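Local coordinates for protein Co-type Nitrile Hydratase beta subunit (Pseudomonas putida, PDB 3QYH) that forms, with the alpha subunit, a cobalt-dependent nitrile hydratase, which probably hydrates nitriles to the corresponding amides, at residues T187-S192 and K204-V209; V137-K142 and R152-K157; H147-R152 and D210-Y215. All coordinates share one frame; numbering follows the deposited sequence. Where two conformers were deposited one is given.

Contact 1 of 3, residues T187-S192 and K204-V209; sequences TVSFTS and KDTIRV
Phe190 and Ile207 face each other as an antiparallel hydrogen-bonded pair, bonded both ways through their backbones, and their side chains go to the buried face of the sheet with Val188 and Val209. Packing is tight here. The Phe190 ring turns its edge to Ile207 O, with CD1 3.6 Å away, while CE1 meets Val209 CG2 at 3.9 Å. That methyl lies beside its own backbone N, which brings it to the ring. Apolar residues suit this buried face, where Leu195 and Val139 pack on Phe190 and Val137 on Val188. The strands are neighbours in the small antiparallel sheet of the SH3-like C-terminal domain, and strand 206-212 also pairs in parallel with a strand of the partner protein's chain. The other face is looser and more polar: Thr191 is exposed, Ser189, Thr206 and Arg208 partly so, and Thr206 OG1 bonds an acidic side chain of the partner chain. Arg208 runs extended past Ser189, with CB 3.6 Å from Thr187 CG2 and CG 4.0 Å from Ser189 CB; its NE is buried with no partner in the model. Beyond Thr191, whose OG1 caps Glu194 N, Ser192 N bonds Asp205 O at 3.0 Å.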
loop_
_atom_site.group_PDB
_atom_site.type_symbol
_atom_site.label_atom_id
_atom_site.label_comp_id
_atom_site.label_asym_id
_atom_site.label_seq_id
_atom_site.Cartn_x
_atom_site.Cartn_y
_atom_site.Cartn_z
ATOM N N THR B 187 -10.868 5.853 10.527
ATOM C CA THR B 187 -11.552 5.201 9.409
ATOM C C THR B 187 -12.991 5.707 9.337
ATOM O O THR B 187 -13.720 5.682 10.339
ATOM C CB THR B 187 -11.574 3.669 9.512
ATOM O OG1 THR B 187 -10.234 3.176 9.513
ATOM C CG2 THR B 187 -12.310 3.066 8.293
ATOM N N VAL B 188 -13.389 6.177 8.157
ATOM C CA VAL B 188 -14.727 6.711 7.964
ATOM C C VAL B 188 -15.457 5.839 6.968
ATOM O O VAL B 188 -14.905 5.521 5.923
ATOM C CB VAL B 188 -14.684 8.139 7.432
ATOM C CG1 VAL B 188 -16.109 8.646 7.147
ATOM C CG2 VAL B 188 -13.952 9.059 8.406
ATOM N N SER B 189 -16.698 5.456 7.285
ATOM C CA SER B 189 -17.461 4.548 6.432
ATOM C C SER B 189 -18.500 5.336 5.608
ATOM O O SER B 189 -19.256 6.137 6.144
ATOM C CB SER B 189 -18.153 3.472 7.281
ATOM O OG SER B 189 -18.952 2.624 6.501
ATOM N N PHE B 190 -18.517 5.090 4.302
ATOM C CA PHE B 190 -19.434 5.754 3.373
ATOM C C PHE B 190 -20.285 4.691 2.718
ATOM O O PHE B 190 -19.778 3.645 2.347
ATOM C CB PHE B 190 -18.650 6.471 2.262
ATOM C CG PHE B 190 -17.744 7.559 2.754
ATOM C CD1 PHE B 190 -16.411 7.293 3.026
ATOM C CD2 PHE B 190 -18.208 8.857 2.911
ATOM C CE1 PHE B 190 -15.553 8.296 3.475
ATOM C CE2 PHE B 190 -17.363 9.870 3.377
ATOM C CZ PHE B 190 -16.032 9.594 3.643
ATOM N N THR B 191 -21.573 4.954 2.533
ATOM C CA THR B 191 -22.399 4.011 1.793
ATOM C C THR B 191 -22.117 4.148 0.314
ATOM O O THR B 191 -21.731 5.211 -0.162
ATOM C CB THR B 191 -23.912 4.275 1.968
ATOM O OG1 THR B 191 -24.209 5.583 1.452
ATOM C CG2 THR B 191 -24.309 4.208 3.439
ATOM N N SER B 192 -22.344 3.069 -0.415
ATOM C CA SER B 192 -22.188 3.077 -1.861
ATOM C C SER B 192 -23.052 4.179 -2.509
ATOM O O SER B 192 -22.628 4.852 -3.454
ATOM C CB SER B 192 -22.553 1.700 -2.409
ATOM O OG SER B 192 -22.427 1.643 -3.816
ATOM N N LYS B 204 -26.057 -2.795 -0.226
ATOM C CA LYS B 204 -25.332 -3.395 0.890
ATOM C C LYS B 204 -23.926 -2.820 1.086
ATOM O O LYS B 204 -23.445 -2.717 2.219
ATOM C CB LYS B 204 -25.263 -4.918 0.726
ATOM C CG LYS B 204 -26.495 -5.667 1.238
ATOM C CD LYS B 204 -26.853 -5.212 2.641
ATOM C CE LYS B 204 -27.934 -6.075 3.268
ATOM N NZ LYS B 204 -27.371 -7.320 3.850
ATOM N N ASP B 205 -23.290 -2.422 -0.014
ATOM C CA ASP B 205 -21.853 -2.118 -0.014
ATOM C C ASP B 205 -21.398 -0.804 0.621
ATOM O O ASP B 205 -22.059 0.233 0.502
ATOM C CB ASP B 205 -21.309 -2.312 -1.415
ATOM C CG ASP B 205 -21.618 -3.698 -1.937
ATOM O OD1 ASP B 205 -22.065 -4.555 -1.119
ATOM O OD2 ASP B 205 -21.434 -3.935 -3.141
ATOM N N THR B 206 -20.276 -0.870 1.336
ATOM C CA THR B 206 -19.718 0.302 1.987
ATOM C C THR B 206 -18.229 0.439 1.659
ATOM O O THR B 206 -17.546 -0.548 1.345
ATOM C CB THR B 206 -19.930 0.293 3.533
ATOM O OG1 THR B 206 -19.241 -0.815 4.117
ATOM C CG2 THR B 206 -21.406 0.200 3.874
ATOM N N ILE B 207 -17.751 1.677 1.721
ATOM C CA ILE B 207 -16.369 2.003 1.404
ATOM C C ILE B 207 -15.805 2.698 2.610
ATOM O O ILE B 207 -16.376 3.685 3.085
ATOM C CB ILE B 207 -16.268 2.954 0.189
ATOM C CG1 ILE B 207 -16.819 2.292 -1.073
ATOM C CG2 ILE B 207 -14.810 3.344 -0.047
ATOM C CD1 ILE B 207 -18.366 2.271 -1.157
ATOM N N ARG B 208 -14.714 2.160 3.140
ATOM C CA ARG B 208 -14.061 2.756 4.282
ATOM C C ARG B 208 -12.801 3.460 3.799
ATOM O O ARG B 208 -12.076 2.940 2.950
ATOM C CB ARG B 208 -13.774 1.691 5.356
ATOM C CG ARG B 208 -15.069 1.275 6.079
ATOM C CD ARG B 208 -14.919 0.156 7.097
ATOM N NE ARG B 208 -16.217 -0.082 7.741
ATOM C CZ ARG B 208 -16.372 -0.524 8.980
ATOM N NH1 ARG B 208 -15.313 -0.798 9.736
ATOM N NH2 ARG B 208 -17.598 -0.682 9.462
ATOM N N VAL B 209 -12.564 4.652 4.332
ATOM C CA VAL B 209 -11.406 5.453 3.943
ATOM C C VAL B 209 -10.747 6.034 5.187
ATOM O O VAL B 209 -11.438 6.483 6.106
ATOM C CB VAL B 209 -11.836 6.622 2.999
ATOM C CG1 VAL B 209 -10.612 7.322 2.400
ATOM C CG2 VAL B 209 -12.766 6.116 1.878
#

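Contact 2 of 3, residues V137-K142 and R152-K157; sequences VRVLNK and RYTRGK
In one of its two conformers, the guanidinium of Arg138 meets Gly156 O at its edge, the oxygen 8° out of the plane and NH1 hydrogen-bonded to it at 3.1 Å, a bond less certain for that reason. A second flat group, the guanidinium of Arg155, has Arg152 CA over one face, offset toward the rim, with Lys142 O oblique to it. The Tyr153 ring has Thr154 CG2 3.5 Å above its plane, toward the rim. Arg155 belongs to a type II beta turn, Thr154 to Lys157, which leads into strand 158-168 of the SH3-like domain, and Arg138 bonds it from neighbouring strand 136-139. Glycine suits its third position: at a phi of 80° a CB would be jammed against the preceding carbonyl oxygen. Val139 N gives to Lys157 O and Gly156 N to Val139 O, the second donor standing above the carbonyl plane. In Arg138 the bend at chi3 (-60°) turns NE aside from the extended start; Arg155 stays extended from CG to NE and sends its head to Asn2 and Met150 O. Compact Val139 packs against Thr154, its CB 3.3 Å from Thr154 O and CG1 3.8 Å from Thr154 OG1.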
loop_
_atom_site.group_PDB
_atom_site.type_symbol
_atom_site.label_atom_id
_atom_site.label_comp_id
_atom_site.label_asym_id
_atom_site.label_seq_id
_atom_site.Cartn_x
_atom_site.Cartn_y
_atom_site.Cartn_z
ATOM N N VAL B 137 -19.718 12.609 9.823
ATOM C CA VAL B 137 -18.800 13.653 9.401
ATOM C C VAL B 137 -18.909 13.887 7.902
ATOM O O VAL B 137 -19.313 13.002 7.158
ATOM C CB VAL B 137 -17.325 13.308 9.743
ATOM C CG1 VAL B 137 -17.089 13.308 11.273
ATOM C CG2 VAL B 137 -16.935 11.973 9.137
ATOM N N ARG B 138 -18.567 15.096 7.466
ATOM C CA ARG B 138 -18.470 15.377 6.042
ATOM C C ARG B 138 -17.025 15.712 5.697
ATOM O O ARG B 138 -16.350 16.428 6.431
ATOM C CB ARG B 138 -19.403 16.531 5.635
ATOM C CG ARG B 138 -19.547 16.701 4.119
ATOM C CD ARG B 138 -20.347 17.954 3.748
ATOM N NE ARG B 138 -21.700 17.929 4.296
ATOM C CZ ARG B 138 -22.744 17.377 3.690
ATOM N NH1 ARG B 138 -22.596 16.788 2.511
ATOM N NH2 ARG B 138 -23.937 17.407 4.269
ATOM N N VAL B 139 -16.549 15.176 4.583
ATOM C CA VAL B 139 -15.197 15.455 4.118
ATOM C C VAL B 139 -15.182 16.838 3.486
ATOM O O VAL B 139 -16.016 17.139 2.628
ATOM C CB VAL B 139 -14.732 14.423 3.075
ATOM C CG1 VAL B 139 -13.310 14.748 2.586
ATOM C CG2 VAL B 139 -14.811 13.008 3.684
ATOM N N LEU B 140 -14.251 17.678 3.911
ATOM C CA LEU B 140 -14.167 19.034 3.394
ATOM C C LEU B 140 -13.841 19.038 1.901
ATOM O O LEU B 140 -13.066 18.217 1.410
ATOM C CB LEU B 140 -13.133 19.857 4.164
ATOM C CG LEU B 140 -13.430 20.073 5.654
ATOM C CD1 LEU B 140 -12.303 20.833 6.324
ATOM C CD2 LEU B 140 -14.746 20.815 5.830
ATOM N N ASN B 141 -14.450 19.967 1.174
ATOM C CA ASN B 141 -14.101 20.141 -0.221
ATOM C C ASN B 141 -12.842 20.978 -0.311
ATOM O O ASN B 141 -12.897 22.205 -0.233
ATOM C CB ASN B 141 -15.243 20.807 -0.988
ATOM C CG ASN B 141 -14.964 20.886 -2.478
ATOM O OD1 ASN B 141 -14.145 20.135 -3.006
ATOM N ND2 ASN B 141 -15.662 21.779 -3.167
ATOM N N LYS B 142 -11.698 20.314 -0.452
ATOM C CA LYS B 142 -10.442 21.036 -0.606
ATOM C C LYS B 142 -9.770 20.559 -1.864
ATOM O O LYS B 142 -9.970 19.433 -2.297
ATOM C CB LYS B 142 -9.533 20.824 0.606
ATOM C CG LYS B 142 -10.301 20.854 1.914
ATOM C CD LYS B 142 -9.423 21.174 3.087
ATOM C CE LYS B 142 -9.193 22.682 3.175
ATOM N NZ LYS B 142 -8.461 23.047 4.424
ATOM N N ARG B 152 -10.327 12.377 -4.224
ATOM C CA ARG B 152 -11.338 13.236 -4.821
ATOM C C ARG B 152 -12.729 12.650 -4.631
ATOM O O ARG B 152 -13.673 13.387 -4.358
ATOM C CB ARG B 152 -11.062 13.423 -6.309
ATOM C CG ARG B 152 -11.053 14.873 -6.719
ATOM C CD ARG B 152 -10.521 15.118 -8.146
ATOM N NE ARG B 152 -11.225 16.260 -8.735
ATOM C CZ ARG B 152 -11.114 16.659 -10.003
ATOM N NH1 ARG B 152 -11.807 17.715 -10.438
ATOM N NH2 ARG B 152 -10.315 16.009 -10.839
ATOM N N TYR B 153 -12.857 11.325 -4.754
ATOM C CA TYR B 153 -14.178 10.692 -4.687
ATOM C C TYR B 153 -14.882 10.826 -3.325
ATOM O O TYR B 153 -16.080 10.563 -3.222
ATOM C CB TYR B 153 -14.137 9.217 -5.152
ATOM C CG TYR B 153 -13.530 8.231 -4.155
ATOM C CD1 TYR B 153 -12.188 7.834 -4.264
ATOM C CD2 TYR B 153 -14.298 7.691 -3.120
ATOM C CE1 TYR B 153 -11.620 6.929 -3.341
ATOM C CE2 TYR B 153 -13.754 6.780 -2.216
ATOM C CZ TYR B 153 -12.417 6.408 -2.324
ATOM O OH TYR B 153 -11.896 5.507 -1.414
ATOM N N THR B 154 -14.144 11.230 -2.291
ATOM C CA THR B 154 -14.728 11.388 -0.957
ATOM C C THR B 154 -15.137 12.833 -0.632
ATOM O O THR B 154 -15.872 13.074 0.329
ATOM C CB THR B 154 -13.752 10.927 0.173
ATOM O OG1 THR B 154 -12.650 11.825 0.250
ATOM C CG2 THR B 154 -13.251 9.490 -0.039
ATOM N N ARG B 155 -14.659 13.790 -1.420
ATOM C CA ARG B 155 -14.803 15.191 -1.030
ATOM C C ARG B 155 -16.268 15.676 -1.052
ATOM O O ARG B 155 -17.001 15.432 -1.998
ATOM C CB ARG B 155 -13.870 16.086 -1.861
ATOM C CG ARG B 155 -12.415 15.725 -1.616
ATOM C CD ARG B 155 -11.442 16.579 -2.393
ATOM N NE ARG B 155 -10.167 15.874 -2.538
ATOM C CZ ARG B 155 -9.246 16.194 -3.445
ATOM N NH1 ARG B 155 -9.453 17.221 -4.270
ATOM N NH2 ARG B 155 -8.121 15.501 -3.537
ATOM N N GLY B 156 -16.680 16.335 0.018
ATOM C CA GLY B 156 -18.061 16.760 0.148
ATOM C C GLY B 156 -19.014 15.666 0.588
ATOM O O GLY B 156 -20.211 15.923 0.762
ATOM N N LYS B 157 -18.517 14.444 0.767
ATOM C CA LYS B 157 -19.419 13.335 1.076
ATOM C C LYS B 157 -19.532 13.117 2.592
ATOM O O LYS B 157 -18.640 13.498 3.354
ATOM C CB LYS B 157 -18.972 12.048 0.383
ATOM C CG LYS B 157 -18.858 12.155 -1.138
ATOM C CD LYS B 157 -20.197 12.506 -1.751
ATOM C CE LYS B 157 -20.251 12.195 -3.247
ATOM N NZ LYS B 157 -19.168 12.840 -3.989
#

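Contact 3 of 3, residues H147-R152 and D210-Y215; sequences HTRMPR and DLWDDY
Met150 and Tyr215 form a Met-aromatic contact, buried where the loop between strands 136-139 and 158-168 crosses the end of strand 206-212 in the SH3-like domain. The strand passes there into a short 3-10 turn, 213-215, which presents the tyrosine to the loop. Met150 CG lies over one face of the Tyr215 ring, offset toward the rim, while Trp212 CB sits over the centre of the opposite face and Leu211 CD2 lies at the edge. Met150 SD is 5.2 Å from the centroid of the Tyr215 ring. CG owes its place over that face to a first torsion that sets it between the backbone N and the carbonyl carbon (chi1 47°), and the bend at chi3 carries CE to Tyr215 CB at 3.5 Å. A flexible, unbranched thioether suits this role, as it can follow the flat surface. At the other end of the ring, Tyr215 OH accepts a hydrogen bond from Arg149 N at 2.9 Å with an angle of 155°, and also bonds Asp172 OD2. Tyrosine therefore combines an apolar ring for Met150 with a hydroxyl that satisfies a buried backbone N-H. Thr148 OG1 bonds the other oxygen of the same aspartate, OD1. The arginine head of Arg149 continues to a modified side chain of the partner protein's chain, and the side chain is about 5 Å from the bound cobalt(III) ion, so this loop borders the metal site. With guanidinium and indole planes 83° apart, the aliphatic part of Arg149 runs alongside Trp212, CB 3.5 Å from Trp212 CZ3.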
loop_
_atom_site.group_PDB
_atom_site.type_symbol
_atom_site.label_atom_id
_atom_site.label_comp_id
_atom_site.label_asym_id
_atom_site.label_seq_id
_atom_site.Cartn_x
_atom_site.Cartn_y
_atom_site.Cartn_z
ATOM N N HIS B 147 0.479 17.850 -1.835
ATOM C CA HIS B 147 0.192 16.460 -1.477
ATOM C C HIS B 147 -0.970 16.388 -0.478
ATOM O O HIS B 147 -0.992 17.147 0.489
ATOM C CB HIS B 147 1.450 15.815 -0.875
ATOM C CG HIS B 147 1.289 14.362 -0.525
ATOM N ND1 HIS B 147 0.995 13.394 -1.465
ATOM C CD2 HIS B 147 1.411 13.713 0.659
ATOM C CE1 HIS B 147 0.936 12.208 -0.872
ATOM N NE2 HIS B 147 1.187 12.374 0.415
ATOM N N THR B 148 -1.916 15.474 -0.699
ATOM C CA THR B 148 -2.982 15.233 0.262
ATOM C C THR B 148 -3.470 13.797 0.154
ATOM O O THR B 148 -3.249 13.140 -0.870
ATOM C CB THR B 148 -4.178 16.206 0.054
ATOM O OG1 THR B 148 -5.018 16.202 1.221
ATOM C CG2 THR B 148 -5.011 15.815 -1.183
ATOM N N ARG B 149 -4.135 13.300 1.202
ATOM C CA ARG B 149 -4.591 11.905 1.187
ATOM C C ARG B 149 -6.109 11.754 1.225
ATOM O O ARG B 149 -6.603 10.658 1.503
ATOM C CB ARG B 149 -3.966 11.095 2.350
ATOM C CG ARG B 149 -2.437 11.071 2.341
ATOM C CD ARG B 149 -1.896 10.388 1.061
ATOM N NE ARG B 149 -2.087 8.948 1.123
ATOM C CZ ARG B 149 -1.770 8.099 0.154
ATOM N NH1 ARG B 149 -1.248 8.526 -0.998
ATOM N NH2 ARG B 149 -1.972 6.811 0.351
ATOM N N MET B 150 -6.843 12.832 0.950
ATOM C CA MET B 150 -8.291 12.743 0.804
ATOM C C MET B 150 -8.631 12.547 -0.650
ATOM O O MET B 150 -8.496 13.484 -1.450
ATOM C CB MET B 150 -9.032 13.995 1.363
ATOM C CG MET B 150 -8.492 15.351 0.957
ATOM S SD MET B 150 -9.819 16.624 1.045
ATOM C CE MET B 150 -10.072 16.741 2.814
ATOM N N PRO B 151 -9.045 11.327 -1.018
ATOM C CA PRO B 151 -9.292 11.099 -2.445
ATOM C C PRO B 151 -10.408 12.004 -2.952
ATOM O O PRO B 151 -11.326 12.351 -2.197
ATOM C CB PRO B 151 -9.736 9.643 -2.511
ATOM C CG PRO B 151 -9.149 8.992 -1.236
ATOM C CD PRO B 151 -9.255 10.115 -0.201
ATOM N N ARG B 152 -10.327 12.377 -4.224
ATOM C CA ARG B 152 -11.338 13.236 -4.821
ATOM C C ARG B 152 -12.729 12.650 -4.631
ATOM O O ARG B 152 -13.673 13.387 -4.358
ATOM C CB ARG B 152 -11.062 13.423 -6.309
ATOM C CG ARG B 152 -11.053 14.873 -6.719
ATOM C CD ARG B 152 -10.521 15.118 -8.146
ATOM N NE ARG B 152 -11.225 16.260 -8.735
ATOM C CZ ARG B 152 -11.114 16.659 -10.003
ATOM N NH1 ARG B 152 -11.807 17.715 -10.438
ATOM N NH2 ARG B 152 -10.315 16.009 -10.839
ATOM N N ASP B 210 -9.416 6.072 5.216
ATOM C CA ASP B 210 -8.737 6.645 6.367
ATOM C C ASP B 210 -8.406 8.123 6.179
ATOM O O ASP B 210 -7.692 8.505 5.246
ATOM C CB ASP B 210 -7.489 5.827 6.733
ATOM C CG ASP B 210 -7.830 4.397 7.123
ATOM O OD1 ASP B 210 -6.912 3.546 7.149
ATOM O OD2 ASP B 210 -9.028 4.126 7.397
ATOM N N LEU B 211 -8.920 8.950 7.082
ATOM C CA LEU B 211 -8.921 10.387 6.863
ATOM C C LEU B 211 -8.447 11.111 8.112
ATOM O O LEU B 211 -8.776 10.706 9.229
ATOM C CB LEU B 211 -10.325 10.844 6.479
ATOM C CG LEU B 211 -10.784 10.316 5.117
ATOM C CD1 LEU B 211 -12.273 10.509 4.941
ATOM C CD2 LEU B 211 -10.007 10.980 3.944
ATOM N N TRP B 212 -7.670 12.170 7.916
ATOM C CA TRP B 212 -7.129 12.939 9.018
ATOM C C TRP B 212 -8.179 13.884 9.596
ATOM O O TRP B 212 -9.091 14.319 8.896
ATOM C CB TRP B 212 -5.898 13.715 8.567
ATOM C CG TRP B 212 -4.608 12.892 8.545
ATOM C CD1 TRP B 212 -3.561 12.978 9.428
ATOM C CD2 TRP B 212 -4.248 11.877 7.599
ATOM N NE1 TRP B 212 -2.578 12.079 9.083
ATOM C CE2 TRP B 212 -2.975 11.397 7.961
ATOM C CE3 TRP B 212 -4.874 11.336 6.474
ATOM C CZ2 TRP B 212 -2.324 10.397 7.241
ATOM C CZ3 TRP B 212 -4.215 10.349 5.761
ATOM C CH2 TRP B 212 -2.955 9.902 6.138
ATOM N N ASP B 213 -8.046 14.188 10.881
ATOM C CA ASP B 213 -9.037 14.966 11.627
ATOM C C ASP B 213 -9.417 16.261 10.907
ATOM O O ASP B 213 -10.603 16.533 10.702
ATOM C CB ASP B 213 -8.510 15.278 13.039
ATOM C CG ASP B 213 -9.568 15.884 13.937
ATOM O OD1 ASP B 213 -9.991 17.010 13.646
ATOM O OD2 ASP B 213 -9.967 15.234 14.937
ATOM N N ASP B 214 -8.430 17.060 10.508
ATOM C CA ASP B 214 -8.777 18.323 9.862
ATOM C C ASP B 214 -9.188 18.207 8.388
ATOM O O ASP B 214 -9.341 19.220 7.722
ATOM C CB ASP B 214 -7.713 19.415 10.082
ATOM C CG ASP B 214 -6.418 19.147 9.341
ATOM O OD1 ASP B 214 -6.338 18.167 8.566
ATOM O OD2 ASP B 214 -5.464 19.923 9.539
ATOM N N TYR B 215 -9.374 16.981 7.893
ATOM C CA TYR B 215 -9.989 16.763 6.580
ATOM C C TYR B 215 -11.504 16.820 6.742
ATOM O O TYR B 215 -12.244 16.819 5.754
ATOM C CB TYR B 215 -9.657 15.368 6.044
ATOM C CG TYR B 215 -8.265 15.139 5.484
ATOM C CD1 TYR B 215 -7.271 16.115 5.551
ATOM C CD2 TYR B 215 -7.948 13.909 4.908
ATOM C CE1 TYR B 215 -5.985 15.865 5.016
ATOM C CE2 TYR B 215 -6.686 13.645 4.392
ATOM C CZ TYR B 215 -5.709 14.615 4.442
ATOM O OH TYR B 215 -4.461 14.289 3.920
#

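Overall arrangement
Contacts 1 and 3 are buried and both use strand 206-212; contact 2 is only partly buried. Contact 1 joins neighbouring strands by a regular backbone ladder, contact 2 ties a turn to a strand end with two backbone bonds and an arginine, and contact 3 relies chiefly on side chains, with the bond from Arg149 N to Tyr215 OH as its clear polar link. Contacts 2 and 3 share Arg152 and interlock along the chain, joined by Leu140 N to Tyr215 O and Arg155 NH2 to Met150 O. Thr187 OG1 of contact 1 bonds Asp210 OD2 of contact 3, and Phe190 packs on Val139 of contact 2 and Leu211 of contact 3. Contact 3 approaches the cobalt most closely.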